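Local coordinates for protein sortase (Actinomyces oris, PDB 5UTT) that probably acts as a class E sortase, a cysteine transpeptidase that attaches surface proteins to the cell wall, this chain being its sortase domain, at residues Pro18-Val23 against Thr108-Lys113; Glu27-Leu32 against Met45-Gly50; Asp54-Ala59 against Ala79-Thr84. All coordinates share one frame; numbering follows the deposited sequence.

Interaction 1: Pro18-Val23 against Thr108-Lys113; sequences PVMEQV and TWYVFK
Tyr110 points its phenol at the backbone of Pro18: OH donates its hydrogen to Pro18 O over 2.5 Å, a very short separation whose exact value deserves some caution. The carbonyl oxygen meets the ring at its edge and in its plane, lying 3.3 Å from CZ, so the contact is made at the hydroxyl end and not over a face. CG is anti to the carbonyl carbon (chi1 -61°) and lies beside the backbone N of Tyr110 itself. One face receives a methyl from the same strand, Thr108 CG2, which sits 3.6 Å above the ring plane and is displaced toward the rim. Thr108 and Pro18 also approach each other tip to tip, Thr108 OG1 standing 3.8 Å from Pro18 CG in simple van der Waals contact.

Strand 108-120, which carries Thr108 and Tyr110, belongs to the eight-stranded beta barrel characteristic of sortases and runs between strands 100-104 and 161-174. Residues 18-23 have neither helix nor strand form; they are an extended arm laid over this sheet ahead of its first strand. Proline suits such an arm, since its ring fixes phi at a value compatible with an extended path while its carbonyl stays available as an acceptor.

Met20 passes the phenol obliquely. Its CG and SD are each 3.8 Å from Tyr110 OH, and the chain is bent at both chi2 (-63°) and chi3 (-79°), a folding that a flexible, unbranched thioether allows. The area buried between the segments is modest, 181 Å². The backbone of Tyr110 itself pairs with Val103 of strand 100-104. On the arm, Pro18 also rests on Trp172 of strand 161-174, and the backbone of Met20 bonds to Leu70.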
# COMPACT_ATOMS: atom_id res chain seq x y z
N PRO A 18 -8.95 11.01 8.53
CA PRO A 18 -8.74 12.17 7.68
C PRO A 18 -8.38 11.73 6.26
O PRO A 18 -7.69 10.72 6.08
CB PRO A 18 -7.58 12.91 8.35
CG PRO A 18 -7.40 12.29 9.68
CD PRO A 18 -7.94 10.90 9.60
N VAL A 19 -8.85 12.48 5.26
CA VAL A 19 -8.58 12.14 3.88
C VAL A 19 -7.38 12.95 3.44
O VAL A 19 -7.30 14.14 3.72
CB VAL A 19 -9.78 12.42 2.97
CG1 VAL A 19 -9.44 12.09 1.52
CG2 VAL A 19 -10.98 11.58 3.41
N MET A 20 -6.44 12.30 2.77
CA MET A 20 -5.31 13.05 2.21
C MET A 20 -5.76 13.81 0.96
O MET A 20 -6.51 13.29 0.14
CB MET A 20 -4.17 12.10 1.85
CG MET A 20 -3.55 11.36 3.02
SD MET A 20 -2.77 12.42 4.23
CE MET A 20 -1.21 12.76 3.41
N GLU A 21 -5.26 15.04 0.81
CA GLU A 21 -5.47 15.83 -0.41
C GLU A 21 -4.55 15.30 -1.51
O GLU A 21 -3.43 14.91 -1.22
CB GLU A 21 -5.11 17.30 -0.14
CG GLU A 21 -6.02 17.93 0.91
CD GLU A 21 -5.84 19.43 1.05
OE1 GLU A 21 -4.78 19.98 0.64
OE2 GLU A 21 -6.79 20.07 1.59
N GLN A 22 -5.04 15.27 -2.74
CA GLN A 22 -4.22 14.89 -3.89
C GLN A 22 -3.01 15.81 -4.03
O GLN A 22 -3.12 17.02 -3.85
CB GLN A 22 -5.06 14.92 -5.17
CG GLN A 22 -4.34 14.56 -6.46
CD GLN A 22 -5.32 14.33 -7.59
OE1 GLN A 22 -6.48 14.73 -7.49
NE2 GLN A 22 -4.90 13.64 -8.64
N VAL A 23 -1.88 15.23 -4.35
CA VAL A 23 -0.62 15.98 -4.54
C VAL A 23 -0.15 15.81 -5.99
O VAL A 23 -0.65 14.93 -6.73
CB VAL A 23 0.50 15.52 -3.56
CG1 VAL A 23 0.11 15.76 -2.12
CG2 VAL A 23 0.91 14.06 -3.79
N THR A 108 -0.98 11.35 10.55
CA THR A 108 -1.87 10.20 10.73
C THR A 108 -1.24 8.85 10.49
O THR A 108 -0.41 8.72 9.63
CB THR A 108 -3.13 10.35 9.82
OG1 THR A 108 -3.72 11.64 10.05
CG2 THR A 108 -4.16 9.21 10.08
N TRP A 109 -1.59 7.86 11.31
CA TRP A 109 -1.29 6.45 11.00
C TRP A 109 -2.54 5.83 10.43
O TRP A 109 -3.59 5.84 11.10
CB TRP A 109 -0.90 5.68 12.25
CG TRP A 109 0.40 6.08 12.86
CD1 TRP A 109 0.59 6.94 13.90
CD2 TRP A 109 1.71 5.60 12.50
NE1 TRP A 109 1.93 7.06 14.19
CE2 TRP A 109 2.64 6.23 13.35
CE3 TRP A 109 2.19 4.70 11.54
CZ2 TRP A 109 4.02 5.97 13.28
CZ3 TRP A 109 3.54 4.44 11.48
CH2 TRP A 109 4.43 5.07 12.34
N TYR A 110 -2.46 5.28 9.21
CA TYR A 110 -3.57 4.51 8.66
C TYR A 110 -3.24 3.04 8.71
O TYR A 110 -2.23 2.60 8.12
CB TYR A 110 -3.83 4.90 7.22
CG TYR A 110 -4.21 6.33 6.99
CD1 TYR A 110 -3.24 7.31 6.78
CD2 TYR A 110 -5.54 6.72 6.88
CE1 TYR A 110 -3.58 8.60 6.52
CE2 TYR A 110 -5.87 8.03 6.63
CZ TYR A 110 -4.91 8.97 6.43
OH TYR A 110 -5.24 10.26 6.19
N VAL A 111 -4.09 2.27 9.39
CA VAL A 111 -3.85 0.84 9.52
C VAL A 111 -4.95 0.04 8.80
O VAL A 111 -6.18 0.12 9.12
CB VAL A 111 -3.70 0.37 10.99
CG1 VAL A 111 -3.54 -1.15 11.02
CG2 VAL A 111 -2.58 1.06 11.76
N PHE A 112 -4.48 -0.77 7.85
CA PHE A 112 -5.28 -1.66 7.02
C PHE A 112 -4.96 -3.11 7.38
O PHE A 112 -3.82 -3.46 7.78
CB PHE A 112 -5.03 -1.42 5.52
CG PHE A 112 -5.26 -0.02 5.07
CD1 PHE A 112 -4.30 0.99 5.28
CD2 PHE A 112 -6.40 0.32 4.37
CE1 PHE A 112 -4.53 2.29 4.83
CE2 PHE A 112 -6.65 1.61 3.94
CZ PHE A 112 -5.72 2.61 4.17
N LYS A 113 -5.95 -4.01 7.19
CA LYS A 113 -5.74 -5.43 7.41
C LYS A 113 -6.02 -6.24 6.15
O LYS A 113 -7.05 -6.02 5.50
CB LYS A 113 -6.66 -5.91 8.54
CG LYS A 113 -6.34 -5.25 9.87
CD LYS A 113 -5.10 -5.81 10.50
CE LYS A 113 -5.18 -5.79 12.04
NZ LYS A 113 -6.17 -6.75 12.65

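Interaction 2: Glu27-Leu32 against Met45-Gly50; sequences ETIGML and MPIMEG
Ile29 and Gly30 both face Ile47, a classic beta bulge in the antiparallel hairpin of strands 28-33 and 45-49. Ile47 O accepts a nearly straight bond from Ile29 N at 2.7 Å and a weak one from Gly30 N at 3.4 Å. The extra residue shifts the register by one. Ile29 provides the near-helical backbone turn of the bulge (psi -37°), and Gly30 is almost fully extended. Beyond it, Ile47 N reaches Gly30 O at 2.8 Å with the donor 39° above the carbonyl plane, while Leu32 N meets Met45 O at 2.6 Å.

The tight side is built from Leu32, Met45 and Ile47, joined by Ile29. CD1 of Ile47 packs 4.0 Å from Leu32 CB, and Ile29 CD1 comes to 4.3 Å from Ile47 CG2. The branched Leu32, Ile47 and Ile29 suit this buried layer because each fills space close to its strand. In Met45, chi1 (-172°) sets CG anti to the backbone N, and the chain, extended beyond CG, leads its end away from residues 27-32.

Thr28, Met48, Met31 and Pro46 occupy the other face, where solvent has partial access and side-chain contact is sparser. Thr28 OG1 lies 3.6 Å from Met48 CG as the two side chains pass at a slant. Pro46, lacking an N-H, fits the non-hydrogen-bonded pair with Met31 and forfeits no bond to strand 28-33. At the end away from the hairpin loop, Glu49 N bonds to Glu27 O at 3.0 Å. Glu49 is buried, its OE1 satisfied by His63 ND1; the exposed Glu27 bonds to Gly24 N.

In the sortase sheet, strand 45-49 pairs in parallel with strand 61-63 through Ala61 and His63, strand 28-33 meets strand 100-104 through Met31 and Ser104, and Ile47 packs on Phe76 and Ile78 of strand 74-79.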
# COMPACT_ATOMS: atom_id res chain seq x y z
N GLU A 27 5.42 13.79 -5.84
CA GLU A 27 5.47 14.34 -4.49
C GLU A 27 5.15 13.21 -3.50
O GLU A 27 4.45 12.25 -3.85
CB GLU A 27 4.48 15.46 -4.33
CG GLU A 27 4.71 16.54 -5.38
CD GLU A 27 3.82 17.76 -5.23
OE1 GLU A 27 2.64 17.65 -4.80
OE2 GLU A 27 4.32 18.86 -5.55
N THR A 28 5.69 13.32 -2.29
CA THR A 28 5.57 12.22 -1.31
C THR A 28 4.24 12.33 -0.56
O THR A 28 3.83 13.44 -0.16
CB THR A 28 6.76 12.21 -0.36
OG1 THR A 28 7.98 12.08 -1.13
CG2 THR A 28 6.69 11.06 0.65
N ILE A 29 3.61 11.19 -0.39
CA ILE A 29 2.30 11.08 0.32
C ILE A 29 2.56 10.58 1.75
O ILE A 29 1.86 10.97 2.71
CB ILE A 29 1.39 10.08 -0.40
CG1 ILE A 29 1.18 10.48 -1.86
CG2 ILE A 29 0.05 9.97 0.36
CD1 ILE A 29 0.29 9.54 -2.66
N GLY A 30 3.53 9.69 1.92
CA GLY A 30 3.72 9.07 3.23
C GLY A 30 4.77 7.99 3.16
O GLY A 30 5.55 7.96 2.19
N MET A 31 4.80 7.14 4.18
CA MET A 31 5.67 5.94 4.19
C MET A 31 4.87 4.67 4.40
O MET A 31 3.81 4.68 5.11
CB MET A 31 6.77 6.03 5.25
CG MET A 31 7.97 6.83 4.82
SD MET A 31 9.08 7.01 6.23
CE MET A 31 10.59 7.36 5.32
N LEU A 32 5.29 3.62 3.71
CA LEU A 32 4.67 2.33 3.88
C LEU A 32 5.44 1.52 4.91
O LEU A 32 6.64 1.32 4.79
CB LEU A 32 4.65 1.55 2.57
CG LEU A 32 3.96 0.19 2.53
CD1 LEU A 32 2.45 0.30 2.77
CD2 LEU A 32 4.27 -0.50 1.20
N MET A 45 9.32 2.50 3.34
CA MET A 45 9.28 2.79 1.95
C MET A 45 8.46 4.01 1.67
O MET A 45 7.26 4.06 2.05
CB MET A 45 8.70 1.56 1.24
CG MET A 45 8.74 1.61 -0.26
SD MET A 45 8.28 0.01 -0.96
CE MET A 45 8.62 0.22 -2.72
N PRO A 46 9.04 5.02 1.03
CA PRO A 46 8.21 6.21 0.70
C PRO A 46 7.14 5.85 -0.31
O PRO A 46 7.35 4.98 -1.16
CB PRO A 46 9.21 7.21 0.08
CG PRO A 46 10.53 6.58 0.28
CD PRO A 46 10.38 5.13 0.44
N ILE A 47 5.96 6.48 -0.16
CA ILE A 47 4.93 6.45 -1.13
C ILE A 47 4.81 7.79 -1.84
O ILE A 47 4.60 8.83 -1.19
CB ILE A 47 3.55 6.12 -0.49
CG1 ILE A 47 3.63 4.82 0.33
CG2 ILE A 47 2.52 5.98 -1.59
CD1 ILE A 47 2.40 4.60 1.25
N MET A 48 4.89 7.75 -3.16
CA MET A 48 4.81 8.99 -3.98
C MET A 48 3.70 8.93 -5.00
O MET A 48 3.31 7.84 -5.42
CB MET A 48 6.17 9.28 -4.66
CG MET A 48 7.25 9.61 -3.69
SD MET A 48 8.83 9.55 -4.55
CE MET A 48 9.95 9.51 -3.17
N GLU A 49 3.19 10.08 -5.42
CA GLU A 49 2.20 10.13 -6.48
C GLU A 49 2.79 9.68 -7.81
O GLU A 49 3.87 10.13 -8.21
CB GLU A 49 1.60 11.54 -6.56
CG GLU A 49 0.52 11.72 -7.62
CD GLU A 49 -0.81 11.07 -7.27
OE1 GLU A 49 -0.92 10.39 -6.21
OE2 GLU A 49 -1.72 11.20 -8.09
N GLY A 50 2.11 8.79 -8.51
CA GLY A 50 2.56 8.37 -9.86
C GLY A 50 3.30 7.06 -9.90
O GLY A 50 3.88 6.61 -8.87

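Interaction 3: Asp54-Ala59 against Ala79-Thr84; sequences DVLDQA and AGHRRT
His81 is held by Asp57 at its rim and by Leu56 over a face. Its NE2 donates to Asp57 OD1 at 3.0 Å; the bond is bent, 142° at the hydrogen, although OD1 is met nearly along its C-O axis. Carboxylate and ring planes stand 55° apart. Leu56 CB covers the imidazole in a CH-pi contact 3.8 Å from the ring centroid. Leu56 CG is anti to its own carbonyl carbon (chi1 -53°), and from this branch point CD1 touches CE1 of the ring, also at 3.8 Å. The other methyl, CD2, reaches Ala79 O at 3.5 Å: a leucine, branched at CG, can serve ring and backbone together. Thr84 CG2 lies in the ring plane at the edge.

The loop bearing His81 leaves strand 74-79 with the sequence Ala-Gly-His-Arg, the place where sortases carry their active-site histidine, so a like role for His81 is probable.

One bridging water donates to Leu56 O at 3.0 Å and accepts from His81 N at 2.9 Å. Leu56 O also accepts Ala59 N, closing the type I turn from Leu56 to Ala59 that presents Asp57. Behind this turn, Gln58 NE2 ties back to Asp54 O at 2.7 Å. On the loop side, Thr84 OG1 bonds to Asn87 O, and the guanidinium of Arg82 reaches Cys149 O, His150 ND1 and Arg90 O.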
# COMPACT_ATOMS: atom_id res chain seq x y z
N ASP A 54 10.52 6.84 -12.81
CA ASP A 54 11.11 7.95 -12.07
C ASP A 54 10.70 7.97 -10.60
O ASP A 54 11.39 8.56 -9.78
CB ASP A 54 10.83 9.31 -12.73
CG ASP A 54 9.34 9.59 -12.97
OD1 ASP A 54 8.48 8.71 -12.71
OD2 ASP A 54 9.03 10.69 -13.50
N VAL A 55 9.59 7.30 -10.27
CA VAL A 55 9.14 7.12 -8.89
C VAL A 55 9.61 5.76 -8.34
O VAL A 55 10.26 5.66 -7.31
CB VAL A 55 7.60 7.24 -8.83
CG1 VAL A 55 7.10 6.87 -7.45
CG2 VAL A 55 7.13 8.64 -9.26
N LEU A 56 9.28 4.68 -9.05
CA LEU A 56 9.52 3.35 -8.54
C LEU A 56 11.03 3.03 -8.42
O LEU A 56 11.41 2.22 -7.58
CB LEU A 56 8.85 2.31 -9.43
CG LEU A 56 7.36 2.49 -9.74
CD1 LEU A 56 6.80 1.33 -10.58
CD2 LEU A 56 6.70 2.55 -8.41
N ASP A 57 11.86 3.66 -9.25
CA ASP A 57 13.31 3.41 -9.18
C ASP A 57 13.94 4.02 -7.96
O ASP A 57 15.05 3.64 -7.62
CB ASP A 57 14.02 3.92 -10.42
CG ASP A 57 13.88 2.98 -11.61
OD1 ASP A 57 13.11 1.99 -11.56
OD2 ASP A 57 14.55 3.23 -12.65
N GLN A 58 13.24 4.95 -7.32
CA GLN A 58 13.67 5.55 -6.06
C GLN A 58 13.45 4.60 -4.86
O GLN A 58 13.64 5.02 -3.73
CB GLN A 58 12.95 6.85 -5.81
CG GLN A 58 13.19 7.93 -6.84
CD GLN A 58 12.46 9.22 -6.49
OE1 GLN A 58 12.71 9.83 -5.45
NE2 GLN A 58 11.55 9.63 -7.36
N ALA A 59 13.01 3.37 -5.11
CA ALA A 59 12.74 2.35 -4.08
C ALA A 59 11.56 2.88 -3.27
O ALA A 59 11.56 2.78 -2.04
CB ALA A 59 13.92 2.12 -3.18
N ALA A 79 1.82 0.80 -6.51
CA ALA A 79 2.70 -0.13 -7.21
C ALA A 79 4.08 -0.07 -6.60
O ALA A 79 4.52 0.98 -6.14
CB ALA A 79 2.76 0.27 -8.70
N GLY A 80 4.77 -1.20 -6.60
CA GLY A 80 6.15 -1.27 -6.20
C GLY A 80 6.95 -2.28 -6.97
O GLY A 80 6.46 -3.29 -7.45
N HIS A 81 8.23 -1.96 -7.19
CA HIS A 81 9.10 -2.92 -7.77
C HIS A 81 9.28 -4.13 -6.85
O HIS A 81 9.34 -4.01 -5.65
CB HIS A 81 10.46 -2.29 -8.01
CG HIS A 81 10.57 -1.48 -9.26
ND1 HIS A 81 9.58 -1.41 -10.21
CD2 HIS A 81 11.61 -0.75 -9.74
CE1 HIS A 81 9.98 -0.64 -11.21
NE2 HIS A 81 11.22 -0.25 -10.96
N ARG A 82 9.46 -5.30 -7.45
CA ARG A 82 9.69 -6.52 -6.72
C ARG A 82 11.14 -6.72 -6.29
O ARG A 82 11.38 -7.44 -5.31
CB ARG A 82 9.30 -7.71 -7.59
CG ARG A 82 9.21 -9.05 -6.88
CD ARG A 82 7.88 -9.13 -6.10
NE ARG A 82 7.81 -10.34 -5.29
CZ ARG A 82 7.25 -11.48 -5.66
NH1 ARG A 82 7.25 -12.53 -4.84
NH2 ARG A 82 6.70 -11.59 -6.86
N ARG A 83 12.08 -6.08 -6.99
CA ARG A 83 13.51 -6.38 -6.83
C ARG A 83 14.44 -5.22 -6.44
O ARG A 83 15.67 -5.38 -6.41
CB ARG A 83 14.02 -7.06 -8.11
CG ARG A 83 13.11 -8.22 -8.55
CD ARG A 83 13.87 -9.43 -9.05
NE ARG A 83 14.13 -9.36 -10.48
CZ ARG A 83 15.21 -9.85 -11.09
NH1 ARG A 83 16.18 -10.44 -10.40
NH2 ARG A 83 15.34 -9.73 -12.41
N THR A 84 13.89 -4.07 -6.08
CA THR A 84 14.69 -2.90 -5.68
C THR A 84 15.39 -3.04 -4.32
O THR A 84 14.93 -3.77 -3.44
CB THR A 84 13.86 -1.61 -5.63
OG1 THR A 84 12.57 -1.89 -5.07
CG2 THR A 84 13.67 -1.05 -7.01
O HOH W 1 9.44 0.44 -6.19

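How the interactions relate
From the N terminus, the arm 18-23 comes first, and its contact with 108-113 closes a long loop that contains both other interactions. Interaction 2 follows at once, closing the short hairpin 27-32 with 45-50; the chain then enters helix 53-56, and interaction 3 closes a separate loop between 54-59 and 79-84. These two lie in series, and no contact crosses another. Interaction 2 is the middle link: Val23 and Met20 of the arm pack on Glu49 and Ile29, while Met45 and Met48 touch Ala59 and Gln58. Interactions 1 and 3 do not touch, their centres being about 21 Å apart. The three together join the N-terminal segment, the sheet and the loop after strand 74-79.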